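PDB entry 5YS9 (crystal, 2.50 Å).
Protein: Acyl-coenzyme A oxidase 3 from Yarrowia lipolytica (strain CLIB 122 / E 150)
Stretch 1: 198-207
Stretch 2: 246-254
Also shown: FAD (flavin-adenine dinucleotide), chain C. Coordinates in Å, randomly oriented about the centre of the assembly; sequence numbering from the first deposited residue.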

ATOM      1  N   LYS A 198      -9.873  26.882  -3.770  1.00 28.73           N
ATOM      2  CA  LYS A 198      -9.552  26.149  -2.573  1.00 30.92           C
ATOM      3  C   LYS A 198     -10.006  24.683  -2.764  1.00 33.42           C
ATOM      4  O   LYS A 198     -11.016  24.409  -3.500  1.00 29.28           O
ATOM      5  CB  LYS A 198     -10.174  26.755  -1.323  1.00 29.55           C
ATOM      6  CG  LYS A 198      -9.743  28.162  -0.985  1.00 31.07           C
ATOM      7  CD  LYS A 198      -8.230  28.275  -0.807  1.00 33.67           C
ATOM      8  CE  LYS A 198      -7.789  29.609  -0.206  1.00 32.92           C
ATOM      9  NZ  LYS A 198      -6.302  29.752  -0.142  1.00 35.66           N
ATOM     10  N   TRP A 199      -9.207  23.776  -2.185  1.00 30.07           N
ATOM     11  CA  TRP A 199      -9.322  22.365  -2.466  1.00 31.45           C
ATOM     12  C   TRP A 199      -8.937  21.559  -1.271  1.00 30.98           C
ATOM     13  O   TRP A 199      -8.061  21.949  -0.527  1.00 32.05           O
ATOM     14  CB  TRP A 199      -8.436  21.963  -3.665  1.00 32.72           C
ATOM     15  CG  TRP A 199      -9.045  20.783  -4.432  1.00 33.70           C
ATOM     16  CD1 TRP A 199      -8.762  19.456  -4.260  1.00 35.41           C
ATOM     17  CD2 TRP A 199     -10.082  20.831  -5.411  1.00 33.53           C
ATOM     18  NE1 TRP A 199      -9.558  18.677  -5.078  1.00 33.31           N
ATOM     19  CE2 TRP A 199     -10.358  19.505  -5.815  1.00 33.05           C
ATOM     20  CE3 TRP A 199     -10.795  21.865  -6.008  1.00 36.23           C
ATOM     21  CZ2 TRP A 199     -11.305  19.199  -6.804  1.00 32.84           C
ATOM     22  CZ3 TRP A 199     -11.761  21.545  -6.996  1.00 33.50           C
ATOM     23  CH2 TRP A 199     -11.994  20.237  -7.371  1.00 32.25           C
ATOM     24  N   TRP A 200      -9.587  20.408  -1.133  1.00 33.23           N
ATOM     25  CA  TRP A 200      -9.484  19.502   0.011  1.00 32.97           C
ATOM     26  C   TRP A 200      -9.879  20.105   1.371  1.00 34.97           C
ATOM     27  O   TRP A 200      -9.427  19.610   2.423  1.00 31.43           O
ATOM     28  CB  TRP A 200      -8.085  18.853   0.113  1.00 34.12           C
ATOM     29  CG  TRP A 200      -7.733  17.998  -1.004  1.00 33.33           C
ATOM     30  CD1 TRP A 200      -6.640  18.083  -1.784  1.00 33.59           C
ATOM     31  CD2 TRP A 200      -8.475  16.874  -1.465  1.00 33.67           C
ATOM     32  NE1 TRP A 200      -6.664  17.091  -2.746  1.00 32.73           N
ATOM     33  CE2 TRP A 200      -7.801  16.349  -2.568  1.00 33.85           C
ATOM     34  CE3 TRP A 200      -9.658  16.270  -1.060  1.00 36.67           C
ATOM     35  CZ2 TRP A 200      -8.282  15.248  -3.273  1.00 33.60           C
ATOM     36  CZ3 TRP A 200     -10.128  15.166  -1.779  1.00 36.76           C
ATOM     37  CH2 TRP A 200      -9.448  14.686  -2.859  1.00 33.82           C
ATOM     38  N   ILE A 201     -10.747  21.122   1.373  1.00 31.71           N
ATOM     39  CA  ILE A 201     -11.112  21.796   2.650  1.00 30.68           C
ATOM     40  C   ILE A 201     -12.136  20.942   3.447  1.00 32.33           C
ATOM     41  O   ILE A 201     -13.366  20.927   3.144  1.00 28.39           O
ATOM     42  CB  ILE A 201     -11.673  23.236   2.446  1.00 27.87           C
ATOM     43  CG1 ILE A 201     -10.816  24.034   1.451  1.00 29.77           C
ATOM     44  CG2 ILE A 201     -11.709  23.977   3.772  1.00 26.69           C
ATOM     45  CD1 ILE A 201      -9.307  23.995   1.703  1.00 30.75           C
ATOM     46  N   GLY A 202     -11.619  20.236   4.455  1.00 33.16           N
ATOM     47  CA  GLY A 202     -12.450  19.427   5.349  1.00 31.07           C
ATOM     48  C   GLY A 202     -13.484  20.263   6.060  1.00 32.29           C
ATOM     49  O   GLY A 202     -13.155  21.304   6.594  1.00 33.02           O
ATOM     50  N   GLY A 203     -14.753  19.838   6.004  1.00 34.81           N
ATOM     51  CA  GLY A 203     -15.859  20.587   6.630  1.00 34.11           C
ATOM     52  C   GLY A 203     -16.546  21.606   5.737  1.00 34.98           C
ATOM     53  O   GLY A 203     -17.663  22.044   6.034  1.00 34.44           O
ATOM     54  N   ALA A 204     -15.866  22.028   4.668  1.00 35.24           N
ATOM     55  CA  ALA A 204     -16.404  23.087   3.810  1.00 35.46           C
ATOM     56  C   ALA A 204     -17.593  22.638   3.001  1.00 32.23           C
ATOM     57  O   ALA A 204     -18.450  23.447   2.667  1.00 32.78           O
ATOM     58  CB  ALA A 204     -15.338  23.643   2.877  1.00 33.12           C
ATOM     59  N   ALA A 205     -17.626  21.371   2.632  1.00 34.30           N
ATOM     60  CA  ALA A 205     -18.601  20.939   1.632  1.00 34.55           C
ATOM     61  C   ALA A 205     -19.979  21.076   2.236  1.00 30.51           C
ATOM     62  O   ALA A 205     -20.815  21.733   1.699  1.00 36.56           O
ATOM     63  CB  ALA A 205     -18.339  19.534   1.168  1.00 33.60           C
ATOM     64  N   HIS A 206     -20.164  20.564   3.417  1.00 32.63           N
ATOM     65  CA  HIS A 206     -21.473  20.557   4.043  1.00 37.86           C
ATOM     66  C   HIS A 206     -21.551  21.143   5.451  1.00 36.74           C
ATOM     67  O   HIS A 206     -22.651  21.315   5.937  1.00 35.34           O
ATOM     68  CB  HIS A 206     -21.992  19.115   4.112  1.00 36.76           C
ATOM     69  CG  HIS A 206     -22.423  18.551   2.797  1.00 39.96           C
ATOM     70  ND1 HIS A 206     -22.941  19.329   1.780  1.00 42.06           N
ATOM     71  CD2 HIS A 206     -22.478  17.269   2.359  1.00 39.50           C
ATOM     72  CE1 HIS A 206     -23.240  18.560   0.752  1.00 41.59           C
ATOM     73  NE2 HIS A 206     -22.978  17.307   1.083  1.00 41.95           N
ATOM     74  N   SER A 207     -20.435  21.417   6.120  1.00 36.97           N
ATOM     75  CA  SER A 207     -20.500  21.700   7.564  1.00 38.23           C
ATOM     76  C   SER A 207     -20.225  23.123   7.962  1.00 36.63           C
ATOM     77  O   SER A 207     -20.891  23.653   8.850  1.00 36.06           O
ATOM     78  CB  SER A 207     -19.556  20.762   8.326  1.00 37.79           C
ATOM     79  OG  SER A 207     -19.468  19.537   7.643  1.00 38.18           O
ATOM     80  N   ALA A 246     -18.738  30.300  -3.608  1.00 30.18           N
ATOM     81  CA  ALA A 246     -19.134  29.092  -4.251  1.00 29.64           C
ATOM     82  C   ALA A 246     -18.373  27.973  -3.557  1.00 32.66           C
ATOM     83  O   ALA A 246     -17.181  28.094  -3.277  1.00 33.30           O
ATOM     84  CB  ALA A 246     -18.790  29.155  -5.719  1.00 29.50           C
ATOM     85  N   LEU A 247     -19.058  26.880  -3.290  1.00 32.11           N
ATOM     86  CA  LEU A 247     -18.405  25.693  -2.797  1.00 31.18           C
ATOM     87  C   LEU A 247     -19.246  24.430  -3.051  1.00 31.23           C
ATOM     88  O   LEU A 247     -20.414  24.521  -3.423  1.00 30.94           O
ATOM     89  CB  LEU A 247     -18.127  25.865  -1.309  1.00 30.46           C
ATOM     90  CG  LEU A 247     -19.333  26.028  -0.405  1.00 30.60           C
ATOM     91  CD1 LEU A 247     -20.085  24.733  -0.148  1.00 29.77           C
ATOM     92  CD2 LEU A 247     -18.758  26.619   0.881  1.00 32.64           C
ATOM     93  N   GLY A 248     -18.588  23.284  -2.970  1.00 31.20           N
ATOM     94  CA  GLY A 248     -19.197  22.008  -3.254  1.00 30.79           C
ATOM     95  C   GLY A 248     -18.442  20.842  -2.670  1.00 29.93           C
ATOM     96  O   GLY A 248     -17.308  20.976  -2.287  1.00 32.57           O
ATOM     97  N   ASP A 249     -19.078  19.688  -2.629  1.00 26.20           N
ATOM     98  CA  ASP A 249     -18.444  18.479  -2.167  1.00 27.15           C
ATOM     99  C   ASP A 249     -17.488  17.939  -3.213  1.00 26.91           C
ATOM    100  O   ASP A 249     -17.836  17.778  -4.361  1.00 26.84           O
ATOM    101  CB  ASP A 249     -19.530  17.455  -1.869  1.00 30.21           C
ATOM    102  CG  ASP A 249     -19.024  16.222  -1.182  1.00 30.76           C
ATOM    103  OD1 ASP A 249     -17.839  15.906  -1.247  1.00 28.95           O
ATOM    104  OD2 ASP A 249     -19.847  15.551  -0.572  1.00 35.90           O
ATOM    105  N   ILE A 250     -16.270  17.669  -2.790  1.00 29.76           N
ATOM    106  CA  ILE A 250     -15.261  17.082  -3.641  1.00 32.24           C
ATOM    107  C   ILE A 250     -15.550  15.634  -3.979  1.00 32.40           C
ATOM    108  O   ILE A 250     -15.100  15.134  -4.982  1.00 39.32           O
ATOM    109  CB  ILE A 250     -13.849  17.322  -3.108  1.00 31.98           C
ATOM    110  CG1 ILE A 250     -13.558  18.813  -3.194  1.00 33.11           C
ATOM    111  CG2 ILE A 250     -12.839  16.534  -3.909  1.00 32.90           C
ATOM    112  CD1 ILE A 250     -12.183  19.215  -2.774  1.00 32.76           C
ATOM    113  N   GLY A 251     -16.327  14.970  -3.144  1.00 30.14           N
ATOM    114  CA  GLY A 251     -16.741  13.625  -3.455  1.00 32.55           C
ATOM    115  C   GLY A 251     -15.878  12.513  -2.933  1.00 28.84           C
ATOM    116  O   GLY A 251     -15.216  12.652  -1.935  1.00 27.01           O
ATOM    117  N   LYS A 252     -15.938  11.381  -3.607  1.00 34.09           N
ATOM    118  CA  LYS A 252     -15.309  10.171  -3.127  1.00 33.99           C
ATOM    119  C   LYS A 252     -13.812  10.309  -2.990  1.00 32.50           C
ATOM    120  O   LYS A 252     -13.137  10.745  -3.897  1.00 37.74           O
ATOM    121  CB  LYS A 252     -15.640   9.015  -4.078  1.00 32.87           C
ATOM    122  CG  LYS A 252     -15.123   7.659  -3.660  1.00 30.32           C
ATOM    123  CD  LYS A 252     -16.015   7.044  -2.615  1.00 31.24           C
ATOM    124  CE  LYS A 252     -15.560   5.656  -2.251  1.00 30.44           C
ATOM    125  NZ  LYS A 252     -14.346   5.666  -1.412  1.00 28.88           N
ATOM    126  N   LYS A 253     -13.310   9.888  -1.841  1.00 32.28           N
ATOM    127  CA  LYS A 253     -11.871   9.772  -1.585  1.00 30.40           C
ATOM    128  C   LYS A 253     -11.422   8.316  -1.433  1.00 29.29           C
ATOM    129  O   LYS A 253     -12.230   7.412  -1.215  1.00 30.32           O
ATOM    130  CB  LYS A 253     -11.502  10.550  -0.343  1.00 30.46           C
ATOM    131  CG  LYS A 253     -11.931  11.993  -0.421  1.00 30.75           C
ATOM    132  CD  LYS A 253     -11.360  12.810   0.704  1.00 30.82           C
ATOM    133  CE  LYS A 253     -11.891  12.422   2.059  1.00 31.41           C
ATOM    134  NZ  LYS A 253     -13.321  12.727   2.316  1.00 31.59           N
ATOM    135  N   MET A 254     -10.128   8.079  -1.582  1.00 28.87           N
ATOM    136  CA  MET A 254      -9.595   6.766  -1.288  1.00 31.37           C
ATOM    137  C   MET A 254     -10.076   6.243   0.103  1.00 31.00           C
ATOM    138  O   MET A 254     -10.382   5.033   0.251  1.00 30.60           O
ATOM    139  CB  MET A 254      -8.090   6.814  -1.319  1.00 32.10           C
ATOM    140  CG  MET A 254      -7.410   5.560  -0.797  1.00 30.37           C
ATOM    141  SD  MET A 254      -5.747   5.624  -1.456  1.00 29.91           S
ATOM    142  CE  MET A 254      -5.024   4.072  -0.854  1.00 30.62           C
TER
HETATM  143  PA  FAD C 801       2.129  19.193  -4.255  1.00 47.83           P
HETATM  144  O1A FAD C 801       1.865  19.856  -5.552  1.00 54.85           O
HETATM  145  O2A FAD C 801       2.779  19.934  -3.151  1.00 49.21           O
HETATM  146  O5B FAD C 801       3.071  17.968  -4.586  1.00 48.59           O
HETATM  147  C5B FAD C 801       2.643  16.967  -5.495  1.00 45.50           C
HETATM  148  C4B FAD C 801       3.738  15.948  -5.734  1.00 48.94           C
HETATM  149  O4B FAD C 801       4.884  16.598  -6.271  1.00 51.57           O
HETATM  150  C3B FAD C 801       4.164  15.310  -4.439  1.00 47.94           C
HETATM  151  O3B FAD C 801       4.424  13.937  -4.653  1.00 48.72           O
HETATM  152  C2B FAD C 801       5.472  15.958  -4.108  1.00 46.44           C
HETATM  153  O2B FAD C 801       6.336  14.995  -3.534  1.00 39.34           O
HETATM  154  C1B FAD C 801       6.011  16.429  -5.434  1.00 48.47           C
HETATM  155  N9A FAD C 801       6.744  17.685  -5.188  1.00 54.28           N
HETATM  156  C8A FAD C 801       6.226  18.871  -4.846  1.00 52.87           C
HETATM  157  N7A FAD C 801       7.198  19.782  -4.674  1.00 54.20           N
HETATM  158  C5A FAD C 801       8.362  19.177  -4.904  1.00 56.33           C
HETATM  159  C6A FAD C 801       9.780  19.562  -4.895  1.00 56.53           C
HETATM  160  N6A FAD C 801      10.161  20.816  -4.600  1.00 57.43           N
HETATM  161  N1A FAD C 801      10.682  18.614  -5.191  1.00 58.98           N
HETATM  162  C2A FAD C 801      10.320  17.361  -5.485  1.00 51.87           C
HETATM  163  N3A FAD C 801       9.058  16.947  -5.510  1.00 49.14           N
HETATM  164  C4A FAD C 801       8.058  17.793  -5.236  1.00 54.24           C
HETATM  165  N1  FAD C 801      -5.535  21.331   3.102  1.00 37.54           N
HETATM  166  C2  FAD C 801      -6.078  22.285   3.872  1.00 41.65           C
HETATM  167  O2  FAD C 801      -5.602  23.417   3.847  1.00 46.95           O
HETATM  168  N3  FAD C 801      -7.107  22.073   4.676  1.00 40.92           N
HETATM  169  C4  FAD C 801      -7.678  20.893   4.772  1.00 35.56           C
HETATM  170  O4  FAD C 801      -8.634  20.732   5.519  1.00 35.04           O
HETATM  171  C4X FAD C 801      -7.155  19.792   3.964  1.00 36.09           C
HETATM  172  N5  FAD C 801      -7.697  18.582   4.018  1.00 37.22           N
HETATM  173  C5X FAD C 801      -7.205  17.600   3.260  1.00 39.43           C
HETATM  174  C6  FAD C 801      -7.804  16.368   3.342  1.00 38.52           C
HETATM  175  C7  FAD C 801      -7.341  15.329   2.584  1.00 36.92           C
HETATM  176  C7M FAD C 801      -8.015  13.996   2.711  1.00 40.20           C
HETATM  177  C8  FAD C 801      -6.192  15.541   1.679  1.00 36.53           C
HETATM  178  C8M FAD C 801      -5.661  14.416   0.845  1.00 39.54           C
HETATM  179  C9  FAD C 801      -5.580  16.775   1.601  1.00 40.45           C
HETATM  180  C9A FAD C 801      -6.050  17.820   2.360  1.00 38.63           C
HETATM  181  N10 FAD C 801      -5.451  19.083   2.301  1.00 36.97           N
HETATM  182  C10 FAD C 801      -6.013  20.087   3.093  1.00 36.23           C
HETATM  183  C1' FAD C 801      -4.329  19.368   1.407  1.00 41.05           C
HETATM  184  C2' FAD C 801      -2.975  18.821   1.822  1.00 44.83           C
HETATM  185  O2' FAD C 801      -2.511  19.590   2.919  1.00 44.32           O
HETATM  186  C3' FAD C 801      -2.023  18.945   0.634  1.00 45.26           C
HETATM  187  O3' FAD C 801      -2.503  18.051  -0.354  1.00 45.31           O
HETATM  188  C4' FAD C 801      -0.544  18.624   0.850  1.00 44.77           C
HETATM  189  O4' FAD C 801       0.017  19.326   1.950  1.00 50.84           O
HETATM  190  C5' FAD C 801       0.271  19.055  -0.347  1.00 42.79           C
HETATM  191  O5' FAD C 801      -0.094  18.291  -1.474  1.00 50.92           O
HETATM  192  P   FAD C 801      -0.359  18.952  -2.886  1.00 46.99           P
HETATM  193  O1P FAD C 801      -1.621  18.374  -3.394  1.00 51.38           O
HETATM  194  O2P FAD C 801      -0.197  20.420  -2.759  1.00 47.91           O
HETATM  195  O3P FAD C 801       0.835  18.387  -3.762  1.00 50.53           O

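The most unusual feature of this contact is a methyl group set almost squarely on an indole. Ile250 CD1 lies 3.5 Å from the centroid of the five-membered ring of Trp199, only 9° off the ring normal. This is a CH-pi interaction: the weakly polarized C-H bonds of a methyl group meet the electron-rich face of an aromatic ring. Isoleucine suits the position because its CA-to-CB bond points toward stretch 1 and its branched side chain offers two methyls: CD1 for Trp199 and CG2 for Trp200. Trp199 NE1 remains free to form its hydrogen bond elsewhere in the structure.

No hydrogen bond links the two stretches, so they are not paired directly as neighbouring strands, and the 448 Å² they bury is held largely by van der Waals packing. Stretch 1 leaves its strand, turns a corner at Trp200 and continues mainly as loop; stretch 2 is strand through Asp249 and then loop. The backbones lie 7.3 Å apart between Trp200 CA and Ile250 CA, leaving room for large side chains, but close to 4.5 Å between Ala205 CA and Asp249 CA.

Ile250 also serves the second tryptophan. Its CD1 lies 3.3 Å from Trp200 N, while its CG2 approaches Trp200 CZ3 at 3.7 Å. The same indole carbon, Trp200 CZ3, is 3.6 Å from Lys253 CD, so the aliphatic part of the lysine adds to the apolar surround while its NZ is hydrogen-bonded to a residue flanking one of the stretches. FAD C8 lies over one face of the Trp200 ring, which thus joins the flavin to the protein packing. Nearby, Gly202 N donates a hydrogen bond to FAD O4 at 3.2 Å.

At the close approach, a small residue fits well: Ala205 CB rests 3.5 Å from Asp249 CA and 3.9 Å from Asp249 CB. Leu247 reaches back across the gap, its CD1 lying 3.5 Å from Ala204 O and 3.6 Å from Ala205 O, a contact of methyl with backbone rather than with another side chain.

The loops are braced internally. Ala204 N hydrogen-bonds to Ile201 O at 3.1 Å and Ser207 N to Gly203 O at 2.8 Å, within the turn that contains Ala205. In stretch 2, Gly251 N donates to Asp249 OD1 at 2.6 Å, tying down the chain around Ile250. The backbone angles of Gly203 and Gly251 would jam a CB against the preceding carbonyl oxygen, so glycine suits both.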